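Local atomic coordinates of putative thioesterase yhdA (Lactococcus lactis subsp. lactis, PDB entry 3GEK), a protein that probably hydrolyses acyl-CoA thioesters as a PaaI-family hotdog-fold enzyme, perhaps acting on 1,4-dihydroxy-2-naphthoyl-CoA. Residues M3-D17 with I27-H40. The protein carries 7 engineered substitutions. Sequence-based numbering, arbitrary orientation.
Sequences MIDQLNITDFQVFTD and IYKFSSKMILSDFH
Thr10 and Lys33, Gln13 and Ser31, and Phe15 and Lys29 pair through reciprocal backbone hydrogen bonds where strands 9-10 and 12-16 run antiparallel to strand 28-35, a hairpin of the hotdog-fold sheet in which strand 28-35 also pairs with strand 92-102. The long helix 49-68 of the fold is touched by Ile9, Phe12, Val14 and Phe30. Between the first two pairs a beta bulge at the corner of Asp11 shifts the register by one. Ile35 N still reaches Asn8 O (3.2 Å), and a water links Asn8 ND2 to Ile35 O.

Two salt bridges fasten side chains across the strands. Lys33, bent at its last torsion (chi4 69°), brings NZ to 2.8 Å from Asp11 OD2, on the anti lone pair. The extended Lys29 chain carries NZ to Asp17 OD1 (2.9 Å), met on the syn side, 20° out of the carboxylate plane, while its CB sits over one face of the Phe15 ring, toward the rim, in a CH-pi contact. With an alanine at Asp17, the Lys29 ammonium would probably lose its carboxylate mate, and the end of its chain would be freer to swing.

Apolar and CH-pi contacts add to these. Ile9 CD1 packs on the selenium of selenomethionine Met34 at 3.8 Å, and Thr16 CG2 sits over one face of Tyr28. Beyond the strands, Phe39 takes Gln6 CB over one face, while Gln6 NE2 is hydrogen-bonded to Gln6 OE1 of the second subunit, placing this end at a subunit interface. At the edge of the same phenyl ring, in its plane, Leu7 CD1 lies 3.5 Å from Phe39 CE2.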
# COMPACT_ATOMS: atom_id res chain seq x y z
N MSE A 3 -5.35 -18.07 -16.91
CA MSE A 3 -5.44 -17.88 -15.46
C MSE A 3 -6.78 -17.30 -15.03
O MSE A 3 -7.40 -17.80 -14.10
CB MSE A 3 -4.30 -17.00 -14.95
CG MSE A 3 -4.11 -17.01 -13.44
SE MSE A 3 -2.74 -15.74 -12.86
CE MSE A 3 -3.85 -14.16 -12.69
N ILE A 4 -7.20 -16.25 -15.72
CA ILE A 4 -8.47 -15.57 -15.43
C ILE A 4 -9.65 -16.55 -15.37
O ILE A 4 -10.40 -16.55 -14.39
CB ILE A 4 -8.75 -14.41 -16.45
CG1 ILE A 4 -7.65 -13.35 -16.36
CG2 ILE A 4 -10.13 -13.78 -16.20
CD1 ILE A 4 -7.72 -12.27 -17.44
N ASP A 5 -9.79 -17.38 -16.40
CA ASP A 5 -10.90 -18.33 -16.47
C ASP A 5 -10.76 -19.44 -15.44
O ASP A 5 -11.76 -19.87 -14.85
CB ASP A 5 -11.02 -18.92 -17.88
CG ASP A 5 -11.26 -17.86 -18.96
OD1 ASP A 5 -11.86 -16.81 -18.66
OD2 ASP A 5 -10.83 -18.10 -20.11
N GLN A 6 -9.53 -19.89 -15.21
CA GLN A 6 -9.27 -20.96 -14.23
C GLN A 6 -9.54 -20.53 -12.79
O GLN A 6 -9.81 -21.36 -11.93
CB GLN A 6 -7.85 -21.51 -14.38
CG GLN A 6 -7.66 -22.36 -15.63
CD GLN A 6 -6.34 -23.09 -15.64
OE1 GLN A 6 -5.50 -22.87 -16.51
NE2 GLN A 6 -6.14 -23.98 -14.66
N LEU A 7 -9.48 -19.22 -12.54
CA LEU A 7 -9.83 -18.65 -11.24
C LEU A 7 -11.29 -18.95 -10.86
O LEU A 7 -11.62 -18.97 -9.68
CB LEU A 7 -9.57 -17.14 -11.23
CG LEU A 7 -8.38 -16.50 -10.51
CD1 LEU A 7 -7.39 -17.47 -9.86
CD2 LEU A 7 -7.66 -15.53 -11.43
N ASN A 8 -12.13 -19.21 -11.86
CA ASN A 8 -13.55 -19.52 -11.64
C ASN A 8 -14.28 -18.40 -10.88
O ASN A 8 -14.84 -18.62 -9.80
CB ASN A 8 -13.70 -20.88 -10.93
CG ASN A 8 -15.08 -21.51 -11.13
OD1 ASN A 8 -15.94 -20.97 -11.82
ND2 ASN A 8 -15.27 -22.67 -10.53
N ILE A 9 -14.23 -17.19 -11.43
CA ILE A 9 -14.99 -16.06 -10.91
C ILE A 9 -16.45 -16.21 -11.32
O ILE A 9 -16.76 -16.32 -12.50
CB ILE A 9 -14.43 -14.69 -11.41
CG1 ILE A 9 -12.90 -14.58 -11.22
CG2 ILE A 9 -15.17 -13.52 -10.78
CD1 ILE A 9 -12.37 -15.11 -9.90
N THR A 10 -17.35 -16.21 -10.33
CA THR A 10 -18.78 -16.41 -10.58
C THR A 10 -19.62 -15.23 -10.07
O THR A 10 -19.14 -14.40 -9.29
CB THR A 10 -19.29 -17.71 -9.91
OG1 THR A 10 -18.27 -18.71 -9.95
CG2 THR A 10 -20.52 -18.24 -10.62
N ASP A 11 -20.87 -15.16 -10.52
CA ASP A 11 -21.87 -14.22 -10.01
C ASP A 11 -21.40 -12.76 -10.02
O ASP A 11 -21.70 -12.00 -9.10
CB ASP A 11 -22.31 -14.61 -8.58
CG ASP A 11 -23.03 -15.96 -8.52
OD1 ASP A 11 -23.37 -16.54 -9.57
OD2 ASP A 11 -23.27 -16.44 -7.38
N PHE A 12 -20.66 -12.37 -11.06
CA PHE A 12 -20.18 -10.99 -11.16
C PHE A 12 -21.33 -10.05 -11.48
O PHE A 12 -22.08 -10.28 -12.42
CB PHE A 12 -19.05 -10.84 -12.19
CG PHE A 12 -18.57 -9.41 -12.35
CD1 PHE A 12 -17.73 -8.82 -11.41
CD2 PHE A 12 -18.97 -8.64 -13.45
CE1 PHE A 12 -17.29 -7.50 -11.55
CE2 PHE A 12 -18.54 -7.31 -13.59
CZ PHE A 12 -17.70 -6.75 -12.64
N GLN A 13 -21.47 -9.00 -10.67
CA GLN A 13 -22.42 -7.92 -10.93
C GLN A 13 -21.91 -6.59 -10.38
O GLN A 13 -21.39 -6.53 -9.27
CB GLN A 13 -23.83 -8.24 -10.40
CG GLN A 13 -23.91 -8.67 -8.94
CD GLN A 13 -25.23 -9.35 -8.59
OE1 GLN A 13 -25.78 -10.13 -9.37
NE2 GLN A 13 -25.74 -9.06 -7.39
N VAL A 14 -22.06 -5.55 -11.19
CA VAL A 14 -21.74 -4.18 -10.81
C VAL A 14 -23.05 -3.38 -10.75
O VAL A 14 -23.93 -3.55 -11.60
CB VAL A 14 -20.71 -3.55 -11.79
CG1 VAL A 14 -21.26 -3.47 -13.20
CG2 VAL A 14 -20.25 -2.18 -11.31
N PHE A 15 -23.19 -2.54 -9.72
CA PHE A 15 -24.48 -1.89 -9.44
C PHE A 15 -24.34 -0.60 -8.63
O PHE A 15 -23.31 -0.37 -7.99
CB PHE A 15 -25.43 -2.85 -8.71
CG PHE A 15 -24.89 -3.38 -7.41
CD1 PHE A 15 -24.04 -4.49 -7.38
CD2 PHE A 15 -25.23 -2.77 -6.20
CE1 PHE A 15 -23.53 -4.98 -6.18
CE2 PHE A 15 -24.73 -3.26 -4.99
CZ PHE A 15 -23.88 -4.36 -4.98
N THR A 16 -25.38 0.23 -8.67
CA THR A 16 -25.48 1.40 -7.81
C THR A 16 -26.57 1.17 -6.78
O THR A 16 -27.49 0.38 -7.01
CB THR A 16 -25.80 2.68 -8.60
OG1 THR A 16 -27.03 2.52 -9.32
CG2 THR A 16 -24.69 3.00 -9.59
N ASP A 17 -26.48 1.86 -5.64
CA ASP A 17 -27.54 1.83 -4.64
C ASP A 17 -28.73 2.64 -5.14
O ASP A 17 -28.56 3.59 -5.92
CB ASP A 17 -27.05 2.40 -3.31
CG ASP A 17 -25.75 1.76 -2.84
OD1 ASP A 17 -25.77 0.56 -2.46
OD2 ASP A 17 -24.72 2.45 -2.85
N ILE A 27 -22.90 6.14 -6.15
CA ILE A 27 -22.11 5.17 -5.40
C ILE A 27 -22.12 3.82 -6.11
O ILE A 27 -23.15 3.15 -6.19
CB ILE A 27 -22.56 5.05 -3.93
CG1 ILE A 27 -22.29 6.35 -3.17
CG2 ILE A 27 -21.84 3.88 -3.24
CD1 ILE A 27 -23.06 6.50 -1.87
N TYR A 28 -20.95 3.45 -6.64
CA TYR A 28 -20.79 2.22 -7.41
C TYR A 28 -20.21 1.09 -6.56
O TYR A 28 -19.26 1.29 -5.79
CB TYR A 28 -19.89 2.46 -8.63
CG TYR A 28 -20.56 3.26 -9.72
CD1 TYR A 28 -21.33 2.64 -10.70
CD2 TYR A 28 -20.41 4.65 -9.78
CE1 TYR A 28 -21.95 3.37 -11.71
CE2 TYR A 28 -21.03 5.39 -10.80
CZ TYR A 28 -21.80 4.75 -11.75
OH TYR A 28 -22.41 5.47 -12.75
N LYS A 29 -20.79 -0.09 -6.71
CA LYS A 29 -20.34 -1.28 -6.01
C LYS A 29 -20.28 -2.44 -7.00
O LYS A 29 -20.94 -2.41 -8.04
CB LYS A 29 -21.30 -1.63 -4.88
CG LYS A 29 -21.28 -0.67 -3.70
CD LYS A 29 -22.45 -0.95 -2.76
CE LYS A 29 -22.36 -0.09 -1.51
NZ LYS A 29 -23.58 -0.25 -0.66
N PHE A 30 -19.48 -3.46 -6.66
CA PHE A 30 -19.56 -4.76 -7.33
C PHE A 30 -19.59 -5.92 -6.35
O PHE A 30 -19.17 -5.79 -5.20
CB PHE A 30 -18.47 -4.94 -8.40
CG PHE A 30 -17.10 -5.25 -7.86
CD1 PHE A 30 -16.75 -6.56 -7.51
CD2 PHE A 30 -16.15 -4.25 -7.73
CE1 PHE A 30 -15.48 -6.84 -7.01
CE2 PHE A 30 -14.88 -4.53 -7.25
CZ PHE A 30 -14.54 -5.83 -6.89
N SER A 31 -20.11 -7.05 -6.83
CA SER A 31 -20.18 -8.31 -6.10
C SER A 31 -19.65 -9.42 -7.00
O SER A 31 -19.74 -9.34 -8.23
CB SER A 31 -21.64 -8.62 -5.76
OG SER A 31 -21.94 -8.27 -4.43
N SER A 32 -19.13 -10.48 -6.37
CA SER A 32 -18.70 -11.68 -7.08
C SER A 32 -18.33 -12.79 -6.10
O SER A 32 -18.20 -12.56 -4.90
CB SER A 32 -17.51 -11.40 -8.01
OG SER A 32 -16.34 -11.12 -7.27
N LYS A 33 -18.18 -13.99 -6.64
CA LYS A 33 -17.71 -15.13 -5.87
C LYS A 33 -16.57 -15.78 -6.64
O LYS A 33 -16.49 -15.66 -7.87
CB LYS A 33 -18.85 -16.14 -5.65
CG LYS A 33 -20.03 -15.60 -4.86
CD LYS A 33 -20.98 -16.70 -4.43
CE LYS A 33 -22.23 -16.12 -3.77
NZ LYS A 33 -23.11 -15.41 -4.75
N MSE A 34 -15.69 -16.45 -5.91
CA MSE A 34 -14.68 -17.28 -6.53
C MSE A 34 -14.75 -18.69 -5.94
O MSE A 34 -14.54 -18.87 -4.75
CB MSE A 34 -13.28 -16.69 -6.35
CG MSE A 34 -12.18 -17.56 -6.95
SE MSE A 34 -10.47 -16.63 -7.01
CE MSE A 34 -10.02 -16.72 -5.11
N ILE A 35 -15.05 -19.65 -6.79
CA ILE A 35 -15.19 -21.04 -6.37
C ILE A 35 -13.83 -21.73 -6.33
O ILE A 35 -13.13 -21.81 -7.34
CB ILE A 35 -16.14 -21.83 -7.30
CG1 ILE A 35 -17.41 -21.02 -7.58
CG2 ILE A 35 -16.44 -23.21 -6.72
CD1 ILE A 35 -18.28 -21.59 -8.69
N LEU A 36 -13.47 -22.24 -5.15
CA LEU A 36 -12.12 -22.75 -4.90
C LEU A 36 -11.93 -24.23 -5.22
O LEU A 36 -12.82 -25.05 -4.97
CB LEU A 36 -11.68 -22.46 -3.45
CG LEU A 36 -11.82 -21.00 -2.97
CD1 LEU A 36 -11.52 -20.87 -1.49
CD2 LEU A 36 -10.94 -20.07 -3.78
N SER A 37 -10.77 -24.53 -5.79
CA SER A 37 -10.26 -25.90 -5.94
C SER A 37 -8.78 -25.88 -5.56
O SER A 37 -8.30 -24.87 -5.02
CB SER A 37 -10.40 -26.38 -7.39
OG SER A 37 -9.52 -25.67 -8.24
N ASP A 38 -8.07 -26.97 -5.84
CA ASP A 38 -6.63 -27.07 -5.59
C ASP A 38 -5.83 -26.05 -6.39
O ASP A 38 -4.72 -25.68 -6.00
CB ASP A 38 -6.12 -28.48 -5.91
CG ASP A 38 -6.22 -28.83 -7.40
OD1 ASP A 38 -5.15 -29.04 -8.03
OD2 ASP A 38 -7.35 -28.89 -7.93
N PHE A 39 -6.39 -25.60 -7.51
CA PHE A 39 -5.81 -24.55 -8.32
C PHE A 39 -5.43 -23.34 -7.46
O PHE A 39 -4.39 -22.73 -7.68
CB PHE A 39 -6.78 -24.13 -9.44
CG PHE A 39 -6.30 -22.97 -10.28
CD1 PHE A 39 -5.39 -23.17 -11.31
CD2 PHE A 39 -6.75 -21.68 -10.03
CE1 PHE A 39 -4.94 -22.11 -12.09
CE2 PHE A 39 -6.31 -20.61 -10.81
CZ PHE A 39 -5.39 -20.83 -11.83
N HIS A 40 -6.28 -23.04 -6.48
CA HIS A 40 -6.13 -21.84 -5.65
C HIS A 40 -5.28 -22.07 -4.39
O HIS A 40 -5.07 -21.14 -3.61
CB HIS A 40 -7.50 -21.29 -5.26
CG HIS A 40 -8.49 -21.23 -6.38
ND1 HIS A 40 -8.89 -20.05 -6.96
CD2 HIS A 40 -9.17 -22.21 -7.02
CE1 HIS A 40 -9.77 -20.30 -7.91
NE2 HIS A 40 -9.96 -21.61 -7.97
O HOH W 1 -13.18 -24.04 -8.87